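Local coordinates for protein putative retaining b-glycosidase (Saccharophagus degradans, PDB 5A95) that probably hydrolyses mixed-linkage beta-1,3-1,4-glucans as a family 5 retaining glycoside hydrolase, and is seen here with a bound glucan oligosaccharide, at residues W141-Y146 and E150-P155; S211-I216 and P225-F230. The protein carries 1 engineered substitution. All coordinates share one frame; numbering follows the deposited sequence.

Overall arrangement
Contacts 1 and 2 follow one another along the chain, neither enclosing nor crossing the other, and both lie at strands of the same barrel sheet. Strand 136-144 comes first; contact 1 closes the short loop at its far end, where W141-Y146 meets E150-P155 after a gap of three residues. The chain then runs through helix 161-174 and strand 181-185 to helix 202-219. Contact 2 closes the return from that helix to strand 224-227, across eight residues. Their centres are 16 Å apart, yet they touch: Y146 CE1 packs on F230 CE1 at 3.9 Å. Contact 1 borders the glucan pocket through H142 and I144; contact 2 joins the barrel wall to an outer helix.

Contact 1 of 2, residues W141-Y146 and E150-P155; sequences WHSIGY and EQYQHP. With BGC (beta-D-glucopyranose), chain D.
The Y152 ring meets two groups of S143-I144: the carbonyl O of I144 lies at its edge, in plane, and S143 OG approaches obliquely, 3.2 Å from Y152 CD1. That hydroxyl is hydrogen-bonded to the carbonyl of Y157, and Y152 OH to that of T159. With Y152 CG beside its own backbone N (chi1 -52°), the CD1-CE1 side of the ring is brought to S143 OG. The H142 imidazole points to the sugar instead: glucose O3 sits at its edge, close to the ring plane, and takes a nearly straight 3.0 Å hydrogen bond from H142 NE2.

Backbone pairing joins the segments. Y146 N gives a 2.9 Å bond to Q151 O that runs nearly in line with the C=O, and Q151 N returns a weak, long one to Y146 O. Q153 N gives I144 O a 2.9 Å hydrogen bond, the donor tilted from the carbonyl plane. E150 and Q151 both face Y146, a G1 beta bulge with E150 in the left-handed region. The chain turns a corner at G145, whose phi of 148° suits glycine; its CA is 4.0 Å from Y152 CA, a non-hydrogen-bonded antiparallel pair.

I144 and Q153 cross obliquely, I144 CG2 resting 3.5 Å from Q153 OE1, while I144 CD1 reaches toward C2 and O2 of the sugar. The Q153 amide is held at both ends, OE1 by W232 NE1 and NE2 by Y36 OH of the second subunit.

H142, bonded through ND1 to D140 as well, is probably limited in rotation while it presents NE2 to O3, and the turn's backbone bonds hold I144 beside the same sugar.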
loop_
_atom_site.group_PDB
_atom_site.type_symbol
_atom_site.label_atom_id
_atom_site.label_comp_id
_atom_site.label_asym_id
_atom_site.label_seq_id
_atom_site.Cartn_x
_atom_site.Cartn_y
_atom_site.Cartn_z
ATOM N N TRP A 141 6.713 -18.557 1.879
ATOM C CA TRP A 141 5.656 -17.557 1.840
ATOM C C TRP A 141 4.820 -17.851 0.584
ATOM O O TRP A 141 5.217 -17.578 -0.563
ATOM C CB TRP A 141 6.283 -16.172 1.826
ATOM C CG TRP A 141 5.308 -15.008 1.853
ATOM C CD1 TRP A 141 5.232 -13.998 0.927
ATOM C CD2 TRP A 141 4.332 -14.701 2.859
ATOM N NE1 TRP A 141 4.275 -13.092 1.290
ATOM C CE2 TRP A 141 3.712 -13.497 2.471
ATOM C CE3 TRP A 141 3.920 -15.310 4.055
ATOM C CZ2 TRP A 141 2.722 -12.880 3.247
ATOM C CZ3 TRP A 141 2.925 -14.688 4.821
ATOM C CH2 TRP A 141 2.327 -13.508 4.408
ATOM N N HIS A 142 3.699 -18.496 0.827
ATOM C CA HIS A 142 3.021 -19.251 -0.220
ATOM C C HIS A 142 1.955 -18.401 -0.910
ATOM O O HIS A 142 0.752 -18.528 -0.669
ATOM C CB HIS A 142 2.452 -20.541 0.334
ATOM C CG HIS A 142 2.102 -21.531 -0.710
ATOM N ND1 HIS A 142 3.010 -22.418 -1.222
ATOM C CD2 HIS A 142 0.942 -21.755 -1.369
ATOM C CE1 HIS A 142 2.417 -23.168 -2.127
ATOM N NE2 HIS A 142 1.161 -22.787 -2.235
ATOM N N SER A 143 2.429 -17.552 -1.804
ATOM C CA SER A 143 1.593 -16.771 -2.669
ATOM C C SER A 143 1.850 -17.183 -4.122
ATOM O O SER A 143 2.830 -17.856 -4.451
ATOM C CB SER A 143 1.847 -15.281 -2.433
ATOM O OG SER A 143 1.014 -14.474 -3.259
ATOM N N ILE A 144 0.918 -16.805 -4.990
ATOM C CA ILE A 144 0.927 -17.115 -6.416
ATOM C C ILE A 144 0.463 -15.855 -7.115
ATOM O O ILE A 144 -0.696 -15.434 -6.918
ATOM C CB ILE A 144 -0.016 -18.285 -6.780
ATOM C CG1 ILE A 144 0.300 -19.533 -5.960
ATOM C CG2 ILE A 144 0.097 -18.560 -8.278
ATOM C CD1 ILE A 144 -0.535 -20.739 -6.309
ATOM N N GLY A 145 1.341 -15.223 -7.891
ATOM C CA GLY A 145 1.004 -14.006 -8.572
ATOM C C GLY A 145 2.198 -13.089 -8.722
ATOM O O GLY A 145 3.352 -13.565 -8.758
ATOM N N TYR A 146 1.940 -11.789 -8.800
ATOM C CA TYR A 146 2.970 -10.822 -9.139
ATOM C C TYR A 146 3.052 -9.784 -8.046
ATOM O O TYR A 146 2.250 -8.837 -7.973
ATOM C CB TYR A 146 2.696 -10.176 -10.530
ATOM C CG TYR A 146 3.921 -9.567 -11.146
ATOM C CD1 TYR A 146 5.050 -10.345 -11.355
ATOM C CD2 TYR A 146 3.987 -8.225 -11.455
ATOM C CE1 TYR A 146 6.206 -9.823 -11.877
ATOM C CE2 TYR A 146 5.150 -7.690 -11.997
ATOM C CZ TYR A 146 6.258 -8.498 -12.191
ATOM O OH TYR A 146 7.453 -8.031 -12.706
ATOM N N GLU A 150 1.055 -6.390 -6.737
ATOM C CA GLU A 150 0.184 -6.900 -5.673
ATOM C C GLU A 150 -1.116 -7.477 -6.240
ATOM O O GLU A 150 -2.182 -7.222 -5.696
ATOM C CB GLU A 150 -0.054 -5.851 -4.555
ATOM C CG GLU A 150 1.255 -5.358 -3.947
ATOM C CD GLU A 150 1.105 -4.253 -2.958
ATOM O OE1 GLU A 150 0.015 -3.657 -2.922
ATOM O OE2 GLU A 150 2.070 -3.954 -2.194
ATOM N N GLN A 151 -0.990 -8.275 -7.292
ATOM C CA GLN A 151 -2.122 -8.945 -7.928
ATOM C C GLN A 151 -1.831 -10.446 -7.977
ATOM O O GLN A 151 -0.715 -10.854 -8.278
ATOM C CB GLN A 151 -2.373 -8.440 -9.367
ATOM C CG GLN A 151 -2.505 -6.947 -9.499
ATOM C CD GLN A 151 -3.725 -6.381 -8.813
ATOM O OE1 GLN A 151 -4.864 -6.700 -9.174
ATOM N NE2 GLN A 151 -3.515 -5.512 -7.852
ATOM N N TYR A 152 -2.854 -11.267 -7.720
ATOM C CA TYR A 152 -2.653 -12.693 -7.431
ATOM C C TYR A 152 -3.630 -13.606 -8.125
ATOM O O TYR A 152 -4.716 -13.192 -8.597
ATOM C CB TYR A 152 -2.671 -12.941 -5.896
ATOM C CG TYR A 152 -1.715 -12.004 -5.203
ATOM C CD1 TYR A 152 -0.361 -12.269 -5.136
ATOM C CD2 TYR A 152 -2.167 -10.819 -4.680
ATOM C CE1 TYR A 152 0.528 -11.361 -4.603
ATOM C CE2 TYR A 152 -1.303 -9.899 -4.135
ATOM C CZ TYR A 152 0.056 -10.183 -4.058
ATOM O OH TYR A 152 0.917 -9.251 -3.534
ATOM N N GLN A 153 -3.304 -14.890 -8.113
ATOM C CA GLN A 153 -4.136 -15.892 -8.720
ATOM C C GLN A 153 -5.481 -16.069 -8.001
ATOM O O GLN A 153 -6.484 -16.405 -8.640
ATOM C CB GLN A 153 -3.366 -17.218 -8.824
ATOM C CG GLN A 153 -4.178 -18.353 -9.440
ATOM C CD GLN A 153 -3.322 -19.543 -9.702
ATOM O OE1 GLN A 153 -2.432 -19.464 -10.529
ATOM N NE2 GLN A 153 -3.623 -20.647 -9.037
ATOM N N HIS A 154 -5.504 -15.915 -6.689
ATOM C CA HIS A 154 -6.671 -16.194 -5.868
ATOM C C HIS A 154 -6.508 -15.443 -4.567
ATOM O O HIS A 154 -5.371 -15.271 -4.086
ATOM C CB HIS A 154 -6.757 -17.720 -5.630
ATOM C CG HIS A 154 -7.963 -18.185 -4.869
ATOM N ND1 HIS A 154 -8.130 -17.995 -3.521
ATOM C CD2 HIS A 154 -9.050 -18.875 -5.283
ATOM C CE1 HIS A 154 -9.286 -18.513 -3.138
ATOM N NE2 HIS A 154 -9.862 -19.063 -4.193
ATOM N N PRO A 155 -7.626 -15.037 -3.939
ATOM C CA PRO A 155 -7.511 -14.302 -2.659
ATOM C C PRO A 155 -6.795 -15.008 -1.507
ATOM O O PRO A 155 -6.244 -14.352 -0.626
ATOM C CB PRO A 155 -8.966 -13.947 -2.319
ATOM C CG PRO A 155 -9.695 -13.996 -3.625
ATOM C CD PRO A 155 -9.005 -15.022 -4.470
HETATM C C2 BGC D . 0.266 -24.265 -6.084
HETATM C C3 BGC D . -0.361 -25.167 -5.023
HETATM C C4 BGC D . -1.436 -26.045 -5.674
HETATM C C5 BGC D . -0.840 -26.804 -6.844
HETATM C C6 BGC D . -1.841 -27.712 -7.519
HETATM C C1 BGC D . 0.598 -24.977 -7.392
HETATM O O1 BGC D . 0.700 -24.097 -8.483
HETATM O O2 BGC D . 1.451 -23.590 -5.521
HETATM O O3 BGC D . -0.846 -24.307 -3.944
HETATM O O4 BGC D . -2.080 -26.988 -4.805
HETATM O O5 BGC D . -0.447 -25.826 -7.801
HETATM O O6 BGC D . -1.184 -28.184 -8.697
#

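Contact 2 of 2, residues S211-I216 and P225-F230; sequences SLIDMI and PLVAGF. With NA (sodium ion), chain L.
Helix 202-219 packs over strand 224-227 without a hydrogen bond between the two segments, the nearest backbones being I213 and P225 with CA atoms 6.8 Å apart. I213 carries the contact. Its CG1 rests against P225 CB at 3.9 Å and lies slightly farther from P225 CG, so the methylene rests on the CB-CG edge of the proline ring. One carbon on, I213 CD1 reaches V227 CG2 at 4.1 Å. I213 crosses both partners at about a right angle. It does so with CG1 beside the backbone N (chi1 -70°) and the chain then extended, which carries CD1 along the strand from P225 to V227. V227 brings CG2 up to it because its CG1 stands anti to the backbone N. A turn farther along the helix, I216 also faces the strand, and it packs on L186, V223 and Y184.

L226, between P225 and V227, points away from the helix, against V183 and E185 of strand 181-185 and A250 and A252 of strand 250-252. D214 forms a salt bridge with R246. Separately, farther along the helix, M215 O binds a sodium ion at 2.8 Å, with a water and T196 O of the third subunit.

The I213 patch is plain apolar packing in the helix-sheet layer, with P225 facing the helix and L226 turned from it. Strand 181-185, helix 202-219 and strand 224-227 form a parallel beta-alpha-beta crossover, the repeating unit of the (beta/alpha)8 barrel of family 5 glycoside hydrolases.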
loop_
_atom_site.group_PDB
_atom_site.type_symbol
_atom_site.label_atom_id
_atom_site.label_comp_id
_atom_site.label_asym_id
_atom_site.label_seq_id
_atom_site.Cartn_x
_atom_site.Cartn_y
_atom_site.Cartn_z
ATOM N N SER A 211 15.958 -6.846 -2.476
ATOM C CA SER A 211 15.517 -6.034 -1.354
ATOM C C SER A 211 15.104 -6.884 -0.166
ATOM O O SER A 211 15.454 -6.606 0.976
ATOM C CB SER A 211 14.372 -5.119 -1.808
ATOM O OG SER A 211 13.966 -4.218 -0.793
ATOM N N LEU A 212 14.344 -7.943 -0.426
ATOM C CA LEU A 212 13.977 -8.871 0.625
ATOM C C LEU A 212 15.236 -9.541 1.232
ATOM O O LEU A 212 15.348 -9.678 2.448
ATOM C CB LEU A 212 13.006 -9.936 0.111
ATOM C CG LEU A 212 11.610 -9.425 -0.304
ATOM C CD1 LEU A 212 10.804 -10.510 -0.967
ATOM C CD2 LEU A 212 10.862 -8.867 0.874
ATOM N N ILE A 213 16.145 -9.994 0.374
ATOM C CA ILE A 213 17.382 -10.627 0.826
ATOM C C ILE A 213 18.175 -9.679 1.723
ATOM O O ILE A 213 18.712 -10.096 2.751
ATOM C CB ILE A 213 18.214 -11.110 -0.372
ATOM C CG1 ILE A 213 17.504 -12.305 -1.042
ATOM C CG2 ILE A 213 19.608 -11.524 0.088
ATOM C CD1 ILE A 213 17.957 -12.544 -2.456
ATOM N N ASP A 214 18.253 -8.409 1.343
ATOM C CA ASP A 214 19.025 -7.473 2.170
ATOM C C ASP A 214 18.445 -7.335 3.570
ATOM O O ASP A 214 19.190 -7.275 4.533
ATOM C CB ASP A 214 19.130 -6.118 1.467
ATOM C CG ASP A 214 20.066 -6.135 0.279
ATOM O OD1 ASP A 214 20.885 -7.071 0.173
ATOM O OD2 ASP A 214 19.989 -5.215 -0.566
ATOM N N MET A 215 17.119 -7.254 3.689
ATOM C CA MET A 215 16.486 -7.193 5.001
ATOM C C MET A 215 16.765 -8.431 5.828
ATOM O O MET A 215 17.007 -8.357 7.022
ATOM C CB MET A 215 14.948 -7.114 4.905
ATOM C CG MET A 215 14.340 -5.837 4.448
ATOM S SD MET A 215 12.555 -6.088 4.276
ATOM C CE MET A 215 12.086 -6.149 6.017
ATOM N N ILE A 216 16.677 -9.588 5.175
ATOM C CA ILE A 216 16.899 -10.862 5.834
ATOM C C ILE A 216 18.357 -10.976 6.310
ATOM O O ILE A 216 18.636 -11.281 7.483
ATOM C CB ILE A 216 16.512 -12.012 4.904
ATOM C CG1 ILE A 216 14.985 -12.040 4.721
ATOM C CG2 ILE A 216 17.004 -13.351 5.432
ATOM C CD1 ILE A 216 14.524 -12.915 3.576
ATOM N N PRO A 225 18.255 -17.900 1.397
ATOM C CA PRO A 225 17.114 -17.425 0.605
ATOM C C PRO A 225 16.962 -18.301 -0.624
ATOM O O PRO A 225 17.954 -18.665 -1.279
ATOM C CB PRO A 225 17.523 -15.977 0.208
ATOM C CG PRO A 225 18.658 -15.616 1.144
ATOM C CD PRO A 225 19.375 -16.943 1.331
ATOM N N LEU A 226 15.710 -18.551 -0.995
ATOM C CA LEU A 226 15.381 -19.353 -2.169
ATOM C C LEU A 226 14.500 -18.504 -3.090
ATOM O O LEU A 226 13.439 -18.010 -2.671
ATOM C CB LEU A 226 14.649 -20.625 -1.754
ATOM C CG LEU A 226 14.293 -21.618 -2.839
ATOM C CD1 LEU A 226 15.509 -22.270 -3.419
ATOM C CD2 LEU A 226 13.318 -22.680 -2.387
ATOM N N VAL A 227 14.996 -18.267 -4.307
ATOM C CA VAL A 227 14.424 -17.319 -5.271
ATOM C C VAL A 227 13.847 -18.089 -6.455
ATOM O O VAL A 227 14.437 -19.048 -6.924
ATOM C CB VAL A 227 15.538 -16.371 -5.768
ATOM C CG1 VAL A 227 15.081 -15.508 -6.938
ATOM C CG2 VAL A 227 15.998 -15.487 -4.613
ATOM N N ALA A 228 12.686 -17.636 -6.932
ATOM C CA ALA A 228 11.958 -18.260 -8.024
ATOM C C ALA A 228 11.817 -17.326 -9.231
ATOM O O ALA A 228 11.780 -16.099 -9.099
ATOM C CB ALA A 228 10.556 -18.630 -7.586
ATOM N N GLY A 229 11.733 -17.949 -10.396
ATOM C CA GLY A 229 11.412 -17.267 -11.627
ATOM C C GLY A 229 9.931 -17.331 -11.987
ATOM O O GLY A 229 9.075 -17.771 -11.216
ATOM N N PHE A 230 9.648 -16.847 -13.185
ATOM C CA PHE A 230 8.285 -16.730 -13.708
ATOM C C PHE A 230 7.730 -18.063 -14.186
ATOM O O PHE A 230 8.337 -19.136 -14.033
ATOM C CB PHE A 230 8.235 -15.660 -14.819
ATOM C CG PHE A 230 8.730 -14.287 -14.397
ATOM C CD1 PHE A 230 8.467 -13.778 -13.146
ATOM C CD2 PHE A 230 9.418 -13.493 -15.294
ATOM C CE1 PHE A 230 8.887 -12.506 -12.775
ATOM C CE2 PHE A 230 9.835 -12.233 -14.932
ATOM C CZ PHE A 230 9.578 -11.755 -13.689
HETATM NA NA NA L . 14.807 -8.072 8.732
HETATM O O HOH W 1 14.471 -9.218 11.203
#